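PDB 4ZXH: Abbfa_003403 from Acinetobacter baumannii, which is a four-domain nonribosomal peptide synthetase, probably activating an amino acid, carrying it on phosphopantetheine, condensing it with an acyl or peptidyl donor and releasing the product. Local coordinates for residues Q30-T35 against L1026-L1031; I26-R31 against G1006-A1011. All blocks are in the same frame, centred on the assembly; numbering follows the deposited sequence.

Contact 1: residues Q30-T35 against L1026-L1031; sequences QRLEPT and LSVALL
The flat group at the middle of this contact is the V1028–A1029 peptide, and one of its faces is covered by the methyl CD1 of L32, which stands 3.8 Å from V1028 C. A second peptide, the one that follows L32, meets a methyl at its oxygen: L32 O lies 3.6 Å from A1029 CB. With CG of L32 anti to the backbone N (chi1 -164°), the side chain reaches across to the start of the opposing helix, where CD1 also comes 3.9 Å from V1028 CG2. That same valine methyl lies over the helix backbone, 3.9 Å from L32 CA, and flanks the aliphatic root of R31 at 4.1 Å from CB. Domain docking of this kind joins the last turn of helix 21-32 in the condensation domain to the short helix 1028-1033 of the carrier protein, a four-helix bundle. The carrier helix is capped by S1027, whose OG accepts from L1030 N at 3.3 Å, while R31 extends past the contact to touch K1019 of helix 1008-1022.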
loop_
_atom_site.group_PDB
_atom_site.type_symbol
_atom_site.label_atom_id
_atom_site.label_comp_id
_atom_site.label_asym_id
_atom_site.label_seq_id
_atom_site.Cartn_x
_atom_site.Cartn_y
_atom_site.Cartn_z
ATOM N N GLN A 30 -1.760 -15.903 -12.285
ATOM C CA GLN A 30 -0.496 -16.304 -12.908
ATOM C C GLN A 30 -0.021 -15.349 -14.007
ATOM O O GLN A 30 1.188 -15.156 -14.154
ATOM C CB GLN A 30 -0.586 -17.716 -13.481
ATOM C CG GLN A 30 0.781 -18.365 -13.700
ATOM C CD GLN A 30 1.532 -18.560 -12.389
ATOM O OE1 GLN A 30 1.066 -19.255 -11.501
ATOM N NE2 GLN A 30 2.697 -17.947 -12.270
ATOM N N ARG A 31 -0.939 -14.771 -14.785
ATOM C CA ARG A 31 -0.548 -13.710 -15.735
ATOM C C ARG A 31 -0.129 -12.454 -14.991
ATOM O O ARG A 31 0.809 -11.767 -15.380
ATOM C CB ARG A 31 -1.677 -13.358 -16.717
ATOM C CG ARG A 31 -1.752 -14.285 -17.895
ATOM C CD ARG A 31 -0.454 -14.275 -18.682
ATOM N NE ARG A 31 -0.541 -13.399 -19.842
ATOM C CZ ARG A 31 -0.929 -13.812 -21.044
ATOM N NH1 ARG A 31 -1.242 -15.084 -21.214
ATOM N NH2 ARG A 31 -1.003 -12.970 -22.067
ATOM N N LEU A 32 -0.847 -12.153 -13.924
ATOM C CA LEU A 32 -0.616 -10.932 -13.182
ATOM C C LEU A 32 0.783 -10.932 -12.567
ATOM O O LEU A 32 1.488 -9.929 -12.605
ATOM C CB LEU A 32 -1.676 -10.779 -12.111
ATOM C CG LEU A 32 -1.818 -9.410 -11.488
ATOM C CD1 LEU A 32 -2.204 -8.401 -12.568
ATOM C CD2 LEU A 32 -2.871 -9.505 -10.408
ATOM N N GLU A 33 1.195 -12.069 -12.021
ATOM C CA GLU A 33 2.534 -12.179 -11.451
ATOM C C GLU A 33 3.223 -13.439 -11.986
ATOM O O GLU A 33 3.073 -14.511 -11.420
ATOM C CB GLU A 33 2.454 -12.187 -9.915
ATOM C CG GLU A 33 3.787 -12.311 -9.232
ATOM C CD GLU A 33 4.846 -11.454 -9.888
ATOM O OE1 GLU A 33 4.738 -10.202 -9.831
ATOM O OE2 GLU A 33 5.765 -12.043 -10.503
ATOM N N PRO A 34 3.963 -13.316 -13.102
ATOM C CA PRO A 34 4.450 -14.524 -13.779
ATOM C C PRO A 34 5.417 -15.381 -12.973
ATOM O O PRO A 34 5.470 -16.571 -13.253
ATOM C CB PRO A 34 5.128 -13.963 -15.024
ATOM C CG PRO A 34 4.363 -12.730 -15.315
ATOM C CD PRO A 34 4.105 -12.129 -13.961
ATOM N N THR A 35 6.121 -14.826 -11.987
ATOM C CA THR A 35 7.013 -15.636 -11.143
ATOM C C THR A 35 6.273 -16.364 -10.014
ATOM O O THR A 35 6.884 -17.006 -9.166
ATOM C CB THR A 35 8.126 -14.798 -10.490
ATOM O OG1 THR A 35 7.616 -14.169 -9.309
ATOM C CG2 THR A 35 8.660 -13.768 -11.449
ATOM N N LEU A 1026 2.062 -5.419 -23.594
ATOM C CA LEU A 1026 1.654 -4.868 -22.309
ATOM C C LEU A 1026 1.168 -6.002 -21.428
ATOM O O LEU A 1026 0.776 -7.058 -21.932
ATOM C CB LEU A 1026 0.535 -3.854 -22.469
ATOM C CG LEU A 1026 0.723 -2.879 -23.612
ATOM C CD1 LEU A 1026 -0.476 -1.935 -23.659
ATOM C CD2 LEU A 1026 2.048 -2.135 -23.453
ATOM N N SER A 1027 1.162 -5.787 -20.119
ATOM C CA SER A 1027 0.725 -6.833 -19.208
ATOM C C SER A 1027 -0.514 -6.386 -18.451
ATOM O O SER A 1027 -0.782 -5.194 -18.374
ATOM C CB SER A 1027 1.843 -7.204 -18.237
ATOM O OG SER A 1027 2.534 -6.060 -17.769
ATOM N N VAL A 1028 -1.272 -7.338 -17.905
ATOM C CA VAL A 1028 -2.380 -6.977 -17.031
ATOM C C VAL A 1028 -1.795 -6.337 -15.775
ATOM O O VAL A 1028 -2.454 -5.526 -15.104
ATOM C CB VAL A 1028 -3.272 -8.190 -16.680
ATOM C CG1 VAL A 1028 -4.148 -8.566 -17.864
ATOM C CG2 VAL A 1028 -2.435 -9.368 -16.298
ATOM N N ALA A 1029 -0.534 -6.659 -15.490
ATOM C CA ALA A 1029 0.153 -6.052 -14.361
ATOM C C ALA A 1029 0.311 -4.552 -14.580
ATOM O O ALA A 1029 0.098 -3.762 -13.655
ATOM C CB ALA A 1029 1.500 -6.707 -14.126
ATOM N N LEU A 1030 0.682 -4.165 -15.802
ATOM C CA LEU A 1030 0.796 -2.749 -16.161
ATOM C C LEU A 1030 -0.550 -2.046 -16.075
ATOM O O LEU A 1030 -0.628 -0.903 -15.624
ATOM C CB LEU A 1030 1.381 -2.579 -17.562
ATOM C CG LEU A 1030 2.899 -2.742 -17.559
ATOM C CD1 LEU A 1030 3.510 -2.817 -18.966
ATOM C CD2 LEU A 1030 3.494 -1.597 -16.767
ATOM N N LEU A 1031 -1.614 -2.729 -16.483
ATOM C CA LEU A 1031 -2.940 -2.116 -16.404
ATOM C C LEU A 1031 -3.424 -1.982 -14.962
ATOM O O LEU A 1031 -4.125 -1.038 -14.607
ATOM C CB LEU A 1031 -3.958 -2.914 -17.214
ATOM C CG LEU A 1031 -5.396 -2.424 -17.083
ATOM C CD1 LEU A 1031 -5.505 -1.013 -17.577
ATOM C CD2 LEU A 1031 -6.316 -3.329 -17.867
#

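Contact 2: residues I26-R31 against G1006-A1011; sequences IWYIQR and GHSLLA. With PNS (4'-phosphopantetheine), chain B.
Y28 of the condensation domain lies flat against S1008, the serine that carries phosphopantetheine in the GGxS-type signature of carrier proteins, at the start of helix 1008-1022. Docking here is consistent with a carrier delivering its arm to the acceptor side of the condensation domain.

The covalent link comes first: S1008 OG is bonded to P24 of the cofactor. One hydrogen bond braces the phosphate, from S1008 N to O25 at 2.7 Å with an N-H...O angle of 148°. Because this N-H belongs to the first turn of the helix, just after the N-cap residue H1007, the helix end would probably favour the phosphate's negative charge. R346 NE and N351 OD1 make further hydrogen bonds to the cofactor.

The aromatic interaction is a CH-pi contact. S1008 CB stands 3.8 Å from the centroid of the Y28 ring, only 7° off its normal, and OG covers the same face nearer the rim, with Y28 CE2 3.3 Å away. A chi1 of -177° sets CG of Y28 opposite the backbone N, which brings the ring out from helix 21-32 and alongside S1008, one face presented to the serine.

Van der Waals contacts complete the grip. One helical turn apart, the isoleucines line the pantetheine arm in sequence: CD1 of I29 lies 3.8 Å from N36, and CD1 of I26 lies 3.9 Å from O40, farther toward the thiol. At the far end of the tyrosine, the hydroxyl oxygen OH of Y28 rests 4.3 Å from the methyl CB of A1011.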
loop_
_atom_site.group_PDB
_atom_site.type_symbol
_atom_site.label_atom_id
_atom_site.label_comp_id
_atom_site.label_asym_id
_atom_site.label_seq_id
_atom_site.Cartn_x
_atom_site.Cartn_y
_atom_site.Cartn_z
ATOM N N ILE A 26 -7.414 -18.322 -10.997
ATOM C CA ILE A 26 -6.043 -18.806 -10.905
ATOM C C ILE A 26 -5.230 -18.351 -12.106
ATOM O O ILE A 26 -4.105 -17.852 -11.970
ATOM C CB ILE A 26 -5.961 -20.326 -10.865
ATOM C CG1 ILE A 26 -6.943 -20.928 -9.844
ATOM C CG2 ILE A 26 -4.526 -20.731 -10.663
ATOM C CD1 ILE A 26 -6.679 -20.532 -8.454
ATOM N N TRP A 27 -5.802 -18.561 -13.287
ATOM C CA TRP A 27 -5.161 -18.171 -14.532
ATOM C C TRP A 27 -4.734 -16.723 -14.448
ATOM O O TRP A 27 -3.552 -16.404 -14.622
ATOM C CB TRP A 27 -6.100 -18.377 -15.707
ATOM C CG TRP A 27 -5.442 -18.228 -17.016
ATOM C CD1 TRP A 27 -4.914 -19.226 -17.793
ATOM C CD2 TRP A 27 -5.243 -17.008 -17.743
ATOM N NE1 TRP A 27 -4.401 -18.698 -18.960
ATOM C CE2 TRP A 27 -4.585 -17.339 -18.950
ATOM C CE3 TRP A 27 -5.556 -15.664 -17.490
ATOM C CZ2 TRP A 27 -4.232 -16.378 -19.894
ATOM C CZ3 TRP A 27 -5.204 -14.712 -18.430
ATOM C CH2 TRP A 27 -4.558 -15.074 -19.620
ATOM N N TYR A 28 -5.697 -15.856 -14.145
ATOM C CA TYR A 28 -5.436 -14.427 -14.051
ATOM C C TYR A 28 -4.261 -14.105 -13.121
ATOM O O TYR A 28 -3.366 -13.332 -13.478
ATOM C CB TYR A 28 -6.694 -13.693 -13.587
ATOM C CG TYR A 28 -6.545 -12.194 -13.529
ATOM C CD1 TYR A 28 -6.562 -11.425 -14.686
ATOM C CD2 TYR A 28 -6.402 -11.544 -12.318
ATOM C CE1 TYR A 28 -6.427 -10.039 -14.631
ATOM C CE2 TYR A 28 -6.264 -10.173 -12.256
ATOM C CZ TYR A 28 -6.278 -9.417 -13.409
ATOM O OH TYR A 28 -6.147 -8.039 -13.322
ATOM N N ILE A 29 -4.261 -14.699 -11.938
ATOM C CA ILE A 29 -3.209 -14.429 -10.968
ATOM C C ILE A 29 -1.836 -14.796 -11.549
ATOM O O ILE A 29 -0.868 -14.052 -11.373
ATOM C CB ILE A 29 -3.480 -15.174 -9.639
ATOM C CG1 ILE A 29 -4.761 -14.624 -9.015
ATOM C CG2 ILE A 29 -2.331 -15.000 -8.663
ATOM C CD1 ILE A 29 -5.177 -15.274 -7.742
ATOM N N GLN A 30 -1.760 -15.903 -12.285
ATOM C CA GLN A 30 -0.496 -16.304 -12.908
ATOM C C GLN A 30 -0.021 -15.349 -14.007
ATOM O O GLN A 30 1.188 -15.156 -14.154
ATOM C CB GLN A 30 -0.586 -17.716 -13.481
ATOM C CG GLN A 30 0.781 -18.365 -13.700
ATOM C CD GLN A 30 1.532 -18.560 -12.389
ATOM O OE1 GLN A 30 1.066 -19.255 -11.501
ATOM N NE2 GLN A 30 2.697 -17.947 -12.270
ATOM N N ARG A 31 -0.939 -14.771 -14.785
ATOM C CA ARG A 31 -0.548 -13.710 -15.735
ATOM C C ARG A 31 -0.129 -12.454 -14.991
ATOM O O ARG A 31 0.809 -11.767 -15.380
ATOM C CB ARG A 31 -1.677 -13.358 -16.717
ATOM C CG ARG A 31 -1.752 -14.285 -17.895
ATOM C CD ARG A 31 -0.454 -14.275 -18.682
ATOM N NE ARG A 31 -0.541 -13.399 -19.842
ATOM C CZ ARG A 31 -0.929 -13.812 -21.044
ATOM N NH1 ARG A 31 -1.242 -15.084 -21.214
ATOM N NH2 ARG A 31 -1.003 -12.970 -22.067
ATOM N N GLY A 1006 -14.989 -1.988 -14.572
ATOM C CA GLY A 1006 -14.122 -2.976 -15.179
ATOM C C GLY A 1006 -13.747 -4.035 -14.167
ATOM O O GLY A 1006 -13.789 -3.788 -12.969
ATOM N N HIS A 1007 -13.373 -5.214 -14.649
ATOM C CA HIS A 1007 -12.961 -6.291 -13.759
ATOM C C HIS A 1007 -11.945 -7.193 -14.435
ATOM O O HIS A 1007 -11.615 -7.023 -15.607
ATOM C CB HIS A 1007 -14.163 -7.114 -13.314
ATOM C CG HIS A 1007 -14.982 -7.623 -14.455
ATOM N ND1 HIS A 1007 -14.615 -8.724 -15.202
ATOM C CD2 HIS A 1007 -16.133 -7.166 -14.997
ATOM C CE1 HIS A 1007 -15.516 -8.931 -16.144
ATOM N NE2 HIS A 1007 -16.449 -8.003 -16.038
ATOM N N SER A 1008 -11.482 -8.179 -13.689
ATOM C CA SER A 1008 -10.344 -8.980 -14.099
ATOM C C SER A 1008 -10.420 -9.617 -15.504
ATOM O O SER A 1008 -9.490 -9.439 -16.277
ATOM C CB SER A 1008 -10.094 -10.025 -13.017
ATOM O OG SER A 1008 -9.487 -9.355 -11.912
ATOM N N LEU A 1009 -11.496 -10.309 -15.867
ATOM C CA LEU A 1009 -11.586 -10.827 -17.242
ATOM C C LEU A 1009 -11.523 -9.689 -18.278
ATOM O O LEU A 1009 -10.778 -9.789 -19.259
ATOM C CB LEU A 1009 -12.860 -11.646 -17.447
ATOM C CG LEU A 1009 -13.074 -12.243 -18.843
ATOM C CD1 LEU A 1009 -11.784 -12.883 -19.349
ATOM C CD2 LEU A 1009 -14.216 -13.254 -18.878
ATOM N N LEU A 1010 -12.276 -8.610 -18.062
ATOM C CA LEU A 1010 -12.224 -7.455 -18.976
ATOM C C LEU A 1010 -10.812 -6.918 -19.173
ATOM O O LEU A 1010 -10.426 -6.592 -20.289
ATOM C CB LEU A 1010 -13.102 -6.303 -18.484
ATOM C CG LEU A 1010 -14.594 -6.366 -18.781
ATOM C CD1 LEU A 1010 -15.178 -4.974 -18.686
ATOM C CD2 LEU A 1010 -14.829 -6.943 -20.136
ATOM N N ALA A 1011 -10.052 -6.820 -18.085
ATOM C CA ALA A 1011 -8.667 -6.371 -18.152
ATOM C C ALA A 1011 -7.824 -7.245 -19.080
ATOM O O ALA A 1011 -6.947 -6.736 -19.776
ATOM C CB ALA A 1011 -8.058 -6.348 -16.781
HETATM O O23 PNS B . -9.652 -8.288 -9.605
HETATM P P24 PNS B . -10.407 -9.119 -10.609
HETATM O O25 PNS B . -11.774 -8.659 -11.037
HETATM O O27 PNS B . -10.567 -10.568 -9.917
HETATM C C28 PNS B . -9.423 -11.276 -9.449
HETATM C C29 PNS B . -9.868 -12.625 -8.912
HETATM C C30 PNS B . -10.587 -13.316 -10.072
HETATM C C31 PNS B . -10.819 -12.411 -7.733
HETATM C C32 PNS B . -8.642 -13.409 -8.422
HETATM O O33 PNS B . -7.839 -12.505 -7.645
HETATM C C34 PNS B . -9.063 -14.628 -7.623
HETATM O O35 PNS B . -9.730 -15.537 -8.116
HETATM N N36 PNS B . -8.684 -14.710 -6.355
HETATM C C37 PNS B . -9.040 -15.837 -5.508
HETATM C C38 PNS B . -7.740 -16.485 -5.032
HETATM C C39 PNS B . -7.946 -17.959 -4.868
HETATM O O40 PNS B . -8.653 -18.583 -5.645
HETATM N N41 PNS B . -7.303 -18.480 -3.832
HETATM C C42 PNS B . -7.282 -19.856 -3.398
HETATM C C43 PNS B . -6.677 -19.732 -2.015
HETATM S S44 PNS B . -8.031 -19.724 -0.832
#

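How the contacts relate
Contacts 1 and 2, with centres 9 Å apart, show how one helix can read two elements of a docked partner. Helix 21-32 supplies both, and Q30 and R31 belong to both of its segments; on the carrier, helix 1008-1022 and the next helix, 1028-1033, answer it. The two carrier helices also pack on each other, with L1031 CD2 3.7 Å from A1011 CB. V1028 bridges the contacts directly, its CB lying 4.2 Å from Y28 CE1. Contact 2 holds the phosphopantetheine attachment point, whereas in contact 1 the L32 side chain stays about 6 Å from the cofactor. Q30 ties the shared helix to H146, within the condensation domain's HHxxxD motif.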